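Local coordinates for phosphoribosylglycinamide synthetase (Anaerococcus prevotii, PDB 4DIM), which probably acts as an ATP-binding ligase of the ATP-grasp superfamily, likely with manganese as its metal cofactor, at residues A125-V130 with Y184-E189; P146-A151 with E188-G193. All blocks are in the same frame, centred on the assembly; numbering follows the deposited sequence.

In the fold
Contacts 1 and 2 lie on two flanks of one strand, 186-189, in the small antiparallel sheet of the ATP-grasp fold. Contact 1 joins it to the edge strand 127-128. Contact 2 joins it to strand 147-150. They share Glu188 and Glu189, and their centres are about 8 Å apart. A probable hydrogen bond from Ile186 N to Lys150 O, 2.9 Å, continues the ladder of contact 2. Ala125 CB of contact 1 also packs on Ile191 CG1 of contact 2, at 3.7 Å. Beyond 188-193 the chain enters strand 194-203 of the large sheet. In ATP-grasp enzymes the nucleotide lies between two such sheets, and a similar site is probable here.

Contact 1: residues A125-V130 with Y184-E189; sequences ARHFVV and YCIVEE
Arg126 and Glu189 close one end of an antiparallel strand pair in the small sheet of the ATP-grasp fold. The Glu189 carboxylate is gripped at both oxygens. Arg126 N gives a bond of 2.8 Å to Glu189 OE2, on its anti side but 30° out of the carboxylate plane. Arg126 NH2 makes a salt bridge of 3.1 Å to Glu189 OE1, which lies in the guanidinium plane; the approach is from above the carboxylate plane. A bend in the arginine chain (chi3 -62°) places NE, which adds a weak bond to the same oxygen. Lys144 N is a further donor to Glu189 OE1. Glu189 N returns a bond to Arg126 O. Phe128 and Val187 form a hydrogen-bonded pair, with Phe128 N to Val187 O at 3.0 Å and Val187 N to Phe128 O at 3.1 Å. His127 and Glu188 form a non-hydrogen-bonded pair. Val129 CG1 lies alongside Ile186 CG1 at 3.7 Å, and Val130 CG1 meets Cys185 CB at 3.7 Å. Helix 110-120 packs on the face of His127 and Glu188 through Lys114. Helix 133-141 meets Phe128 and Val187 through Ala139, and helix 166-179 brings Phe173 to Val130 and Cys185.

Contact 2: residues P146-A151 with E188-G193; sequences PVIVKA and EEFIEG
Ile148 and Glu188 form an antiparallel hydrogen-bonded pair, the tight part of this contact. Ile148 N reaches Glu188 O at 2.8 Å. Glu188 N reaches Ile148 O at 2.9 Å. Val147 and Glu189 are the neighbouring non-hydrogen-bonded pair. Their side chains point apart, and Val147 CG1 stays near the backbone at Glu188 O, 3.4 Å away. One more bond extends the ladder past the strand end. Phe190 N meets Pro146 O at 2.8 Å, with the donor tilted 32° from the carbonyl plane. A cis peptide precedes Pro146.

The Phe190 ring carries most of the apolar packing. Its CG is anti to the backbone N (chi1 -172°), which places Phe190 CG 3.8 Å from Ile148 CG1. Phe190 CD1 approaches Ile148 CG1 at 3.4 Å, with the methylene oblique to the ring. On the other ortho carbon, Phe190 CD2 has Pro146 CG at 4.2 Å, at the ring edge and near its plane. Ile162 of strand 161-163 touches both Ile148 and Phe190. An alanine at Phe190 would probably open a gap beside Ile148 and Pro146 and leave Ile162 without its aromatic neighbour.

The loose side is polar. Lys150 NZ and Glu188 OE1 form a long salt bridge of 3.7 Å, and the two side chains cross at a slant. At the other end, exposed Glu192 points its carboxylate tip to tip at the Pro146 ring. Glu192 OE2 also has a long, weak ion pair with Lys267 of strand 258-267. Ile191 packs on Ile265 of that strand. Residues 190-193 thus form the link from the small sheet to strand 194-203 of the large one. In ATP-grasp relatives the nucleotide sits between these two sheets, and this link therefore probably lies near the ATP site.

Contact 1: residues A125-V130 with Y184-E189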
loop_
_atom_site.group_PDB
_atom_site.type_symbol
_atom_site.label_atom_id
_atom_site.label_comp_id
_atom_site.label_asym_id
_atom_site.label_seq_id
_atom_site.Cartn_x
_atom_site.Cartn_y
_atom_site.Cartn_z
ATOM N N ALA A 125 -0.915 -14.142 11.991
ATOM C CA ALA A 125 -2.092 -14.583 12.771
ATOM C C ALA A 125 -2.646 -15.857 12.123
ATOM O O ALA A 125 -3.224 -15.801 11.042
ATOM C CB ALA A 125 -3.174 -13.501 12.791
ATOM N N ARG A 126 -2.416 -17.003 12.742
ATOM C CA ARG A 126 -2.821 -18.285 12.177
ATOM C C ARG A 126 -4.328 -18.448 12.263
ATOM O O ARG A 126 -4.954 -17.870 13.157
ATOM C CB ARG A 126 -2.110 -19.424 12.930
ATOM C CG ARG A 126 -0.562 -19.384 12.818
ATOM C CD ARG A 126 0.143 -20.406 13.713
ATOM N NE ARG A 126 -0.123 -20.156 15.133
ATOM C CZ ARG A 126 0.225 -20.956 16.137
ATOM N NH1 ARG A 126 0.894 -22.084 15.900
ATOM N NH2 ARG A 126 -0.087 -20.634 17.387
ATOM N N HIS A 127 -4.916 -19.220 11.330
ATOM C CA HIS A 127 -6.368 -19.423 11.330
ATOM C C HIS A 127 -6.784 -20.814 10.949
ATOM O O HIS A 127 -6.126 -21.518 10.172
ATOM C CB HIS A 127 -7.086 -18.431 10.394
ATOM C CG HIS A 127 -6.954 -18.718 8.925
ATOM N ND1 HIS A 127 -7.844 -19.530 8.253
ATOM C CD2 HIS A 127 -6.054 -18.247 8.042
ATOM C CE1 HIS A 127 -7.457 -19.526 6.987
ATOM N NE2 HIS A 127 -6.392 -18.754 6.811
ATOM N N PHE A 128 -7.967 -21.155 11.436
ATOM C CA PHE A 128 -8.581 -22.438 11.149
ATOM C C PHE A 128 -10.017 -22.250 10.655
ATOM O O PHE A 128 -10.789 -21.473 11.230
ATOM C CB PHE A 128 -8.513 -23.329 12.401
ATOM C CG PHE A 128 -7.148 -23.949 12.554
ATOM C CD1 PHE A 128 -6.740 -24.982 11.719
ATOM C CD2 PHE A 128 -6.223 -23.410 13.430
ATOM C CE1 PHE A 128 -5.464 -25.531 11.825
ATOM C CE2 PHE A 128 -4.935 -23.955 13.537
ATOM C CZ PHE A 128 -4.569 -25.025 12.745
ATOM N N VAL A 129 -10.351 -22.987 9.578
ATOM C CA VAL A 129 -11.680 -22.978 8.928
ATOM C C VAL A 129 -12.551 -24.103 9.572
ATOM O O VAL A 129 -12.726 -25.176 9.005
ATOM C CB VAL A 129 -11.615 -23.075 7.364
ATOM C CG1 VAL A 129 -11.443 -21.697 6.725
ATOM C CG2 VAL A 129 -10.505 -24.017 6.878
ATOM N N VAL A 130 -13.037 -23.835 10.792
ATOM C CA VAL A 130 -13.870 -24.722 11.620
ATOM C C VAL A 130 -15.294 -24.947 10.996
ATOM O O VAL A 130 -15.842 -24.049 10.365
ATOM C CB VAL A 130 -13.969 -24.138 13.076
ATOM C CG1 VAL A 130 -14.415 -22.679 13.099
ATOM C CG2 VAL A 130 -14.880 -24.959 13.970
ATOM N N TYR A 184 -19.521 -22.846 7.509
ATOM C CA TYR A 184 -18.293 -22.720 8.258
ATOM C C TYR A 184 -18.076 -21.318 8.747
ATOM O O TYR A 184 -18.720 -20.355 8.336
ATOM C CB TYR A 184 -17.108 -23.205 7.418
ATOM C CG TYR A 184 -16.787 -22.328 6.242
ATOM C CD1 TYR A 184 -15.766 -21.383 6.309
ATOM C CD2 TYR A 184 -17.495 -22.440 5.053
ATOM C CE1 TYR A 184 -15.496 -20.529 5.240
ATOM C CE2 TYR A 184 -17.241 -21.590 3.976
ATOM C CZ TYR A 184 -16.228 -20.642 4.068
ATOM O OH TYR A 184 -15.955 -19.815 2.998
ATOM N N CYS A 185 -17.125 -21.257 9.648
ATOM C CA CYS A 185 -16.647 -20.159 10.443
ATOM C C CYS A 185 -15.120 -20.068 10.330
ATOM O O CYS A 185 -14.450 -21.028 9.931
ATOM C CB CYS A 185 -17.050 -20.421 11.893
ATOM S SG CYS A 185 -18.017 -19.103 12.637
ATOM N N ILE A 186 -14.565 -18.939 10.765
ATOM C CA ILE A 186 -13.134 -18.797 10.847
ATOM C C ILE A 186 -12.853 -18.406 12.275
ATOM O O ILE A 186 -13.471 -17.489 12.823
ATOM C CB ILE A 186 -12.500 -17.855 9.780
ATOM C CG1 ILE A 186 -12.434 -18.620 8.432
ATOM C CG2 ILE A 186 -11.076 -17.413 10.169
ATOM C CD1 ILE A 186 -12.134 -17.803 7.234
ATOM N N VAL A 187 -12.006 -19.201 12.907
ATOM C CA VAL A 187 -11.476 -18.892 14.231
ATOM C C VAL A 187 -10.032 -18.470 13.940
ATOM O O VAL A 187 -9.279 -19.205 13.284
ATOM C CB VAL A 187 -11.631 -20.000 15.315
ATOM C CG1 VAL A 187 -10.867 -21.282 14.958
ATOM C CG2 VAL A 187 -11.189 -19.470 16.668
ATOM N N GLU A 188 -9.702 -17.237 14.277
ATOM C CA GLU A 188 -8.367 -16.701 13.977
ATOM C C GLU A 188 -7.758 -16.062 15.192
ATOM O O GLU A 188 -8.457 -15.413 15.965
ATOM C CB GLU A 188 -8.469 -15.673 12.832
ATOM C CG GLU A 188 -7.139 -15.148 12.352
ATOM C CD GLU A 188 -7.222 -14.223 11.167
ATOM O OE1 GLU A 188 -7.628 -13.055 11.360
ATOM O OE2 GLU A 188 -6.819 -14.646 10.060
ATOM N N GLU A 189 -6.434 -16.187 15.325
ATOM C CA GLU A 189 -5.690 -15.533 16.407
ATOM C C GLU A 189 -5.891 -14.037 16.338
ATOM O O GLU A 189 -5.790 -13.433 15.255
ATOM C CB GLU A 189 -4.188 -15.815 16.297
ATOM C CG GLU A 189 -3.766 -17.254 16.521
ATOM C CD GLU A 189 -2.263 -17.426 16.427
ATOM O OE1 GLU A 189 -1.666 -18.023 17.353
ATOM O OE2 GLU A 189 -1.682 -16.984 15.410
#

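Contact 2: residues P146-A151 with E188-G193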
loop_
_atom_site.group_PDB
_atom_site.type_symbol
_atom_site.label_atom_id
_atom_site.label_comp_id
_atom_site.label_asym_id
_atom_site.label_seq_id
_atom_site.Cartn_x
_atom_site.Cartn_y
_atom_site.Cartn_z
ATOM N N PRO A 146 -5.984 -14.175 22.646
ATOM C CA PRO A 146 -7.412 -14.148 22.293
ATOM C C PRO A 146 -7.620 -14.470 20.827
ATOM O O PRO A 146 -6.681 -14.510 20.039
ATOM C CB PRO A 146 -7.846 -12.712 22.620
ATOM C CG PRO A 146 -6.583 -11.894 22.777
ATOM C CD PRO A 146 -5.399 -12.823 22.719
ATOM N N VAL A 147 -8.857 -14.741 20.474
ATOM C CA VAL A 147 -9.210 -15.073 19.106
ATOM C C VAL A 147 -10.397 -14.276 18.696
ATOM O O VAL A 147 -11.116 -13.698 19.518
ATOM C CB VAL A 147 -9.463 -16.578 18.867
ATOM C CG1 VAL A 147 -8.164 -17.359 18.786
ATOM C CG2 VAL A 147 -10.377 -17.159 19.927
ATOM N N ILE A 148 -10.547 -14.212 17.390
ATOM C CA ILE A 148 -11.660 -13.611 16.693
ATOM C C ILE A 148 -12.452 -14.748 16.080
ATOM O O ILE A 148 -11.852 -15.717 15.604
ATOM C CB ILE A 148 -11.128 -12.655 15.633
ATOM C CG1 ILE A 148 -10.665 -11.350 16.265
ATOM C CG2 ILE A 148 -12.156 -12.430 14.548
ATOM C CD1 ILE A 148 -11.728 -10.281 16.449
ATOM N N VAL A 149 -13.780 -14.635 16.090
ATOM C CA VAL A 149 -14.688 -15.556 15.399
ATOM C C VAL A 149 -15.390 -14.746 14.374
ATOM O O VAL A 149 -15.973 -13.700 14.689
ATOM C CB VAL A 149 -15.688 -16.297 16.267
ATOM C CG1 VAL A 149 -16.295 -17.421 15.458
ATOM C CG2 VAL A 149 -15.026 -16.846 17.528
ATOM N N LYS A 150 -15.312 -15.184 13.131
ATOM C CA LYS A 150 -15.851 -14.382 12.057
ATOM C C LYS A 150 -16.318 -15.199 10.929
ATOM O O LYS A 150 -15.959 -16.361 10.778
ATOM C CB LYS A 150 -14.797 -13.369 11.557
ATOM C CG LYS A 150 -13.451 -13.966 11.176
ATOM C CD LYS A 150 -12.536 -12.868 10.736
ATOM C CE LYS A 150 -11.211 -13.379 10.235
ATOM N NZ LYS A 150 -10.625 -12.456 9.225
ATOM N N ALA A 151 -17.172 -14.555 10.142
ATOM C CA ALA A 151 -17.825 -15.093 8.976
ATOM C C ALA A 151 -17.098 -14.579 7.781
ATOM O O ALA A 151 -16.449 -13.532 7.825
ATOM C CB ALA A 151 -19.282 -14.663 8.962
ATOM N N GLU A 188 -9.702 -17.237 14.277
ATOM C CA GLU A 188 -8.367 -16.701 13.977
ATOM C C GLU A 188 -7.758 -16.062 15.192
ATOM O O GLU A 188 -8.457 -15.413 15.965
ATOM C CB GLU A 188 -8.469 -15.673 12.832
ATOM C CG GLU A 188 -7.139 -15.148 12.352
ATOM C CD GLU A 188 -7.222 -14.223 11.167
ATOM O OE1 GLU A 188 -7.628 -13.055 11.360
ATOM O OE2 GLU A 188 -6.819 -14.646 10.060
ATOM N N GLU A 189 -6.434 -16.187 15.325
ATOM C CA GLU A 189 -5.690 -15.533 16.407
ATOM C C GLU A 189 -5.891 -14.037 16.338
ATOM O O GLU A 189 -5.790 -13.433 15.255
ATOM C CB GLU A 189 -4.188 -15.815 16.297
ATOM C CG GLU A 189 -3.766 -17.254 16.521
ATOM C CD GLU A 189 -2.263 -17.426 16.427
ATOM O OE1 GLU A 189 -1.666 -18.023 17.353
ATOM O OE2 GLU A 189 -1.682 -16.984 15.410
ATOM N N PHE A 190 -6.167 -13.434 17.483
ATOM C CA PHE A 190 -6.327 -12.000 17.582
ATOM C C PHE A 190 -5.003 -11.441 18.082
ATOM O O PHE A 190 -4.590 -11.745 19.206
ATOM C CB PHE A 190 -7.506 -11.640 18.492
ATOM C CG PHE A 190 -7.846 -10.164 18.479
ATOM C CD1 PHE A 190 -8.019 -9.482 17.281
ATOM C CD2 PHE A 190 -7.958 -9.451 19.663
ATOM C CE1 PHE A 190 -8.262 -8.110 17.270
ATOM C CE2 PHE A 190 -8.227 -8.086 19.650
ATOM C CZ PHE A 190 -8.377 -7.421 18.454
ATOM N N ILE A 191 -4.284 -10.724 17.203
ATOM C CA ILE A 191 -2.978 -10.137 17.492
ATOM C C ILE A 191 -3.220 -8.674 17.729
ATOM O O ILE A 191 -3.631 -7.964 16.832
ATOM C CB ILE A 191 -1.969 -10.390 16.337
ATOM C CG1 ILE A 191 -1.934 -11.867 15.897
ATOM C CG2 ILE A 191 -0.581 -9.914 16.715
ATOM C CD1 ILE A 191 -1.358 -12.839 16.926
ATOM N N GLU A 192 -3.036 -8.225 18.937
ATOM C CA GLU A 192 -3.247 -6.829 19.262
ATOM C C GLU A 192 -1.862 -6.311 19.661
ATOM O O GLU A 192 -1.161 -6.968 20.427
ATOM C CB GLU A 192 -4.386 -6.643 20.325
ATOM C CG GLU A 192 -4.225 -7.289 21.695
ATOM C CD GLU A 192 -4.414 -8.793 21.838
ATOM O OE1 GLU A 192 -5.013 -9.190 22.863
ATOM O OE2 GLU A 192 -3.854 -9.570 21.025
ATOM N N GLY A 193 -1.416 -5.235 19.017
ATOM C CA GLY A 193 -0.097 -4.690 19.304
ATOM C C GLY A 193 0.238 -3.432 18.528
ATOM O O GLY A 193 -0.657 -2.718 18.093
#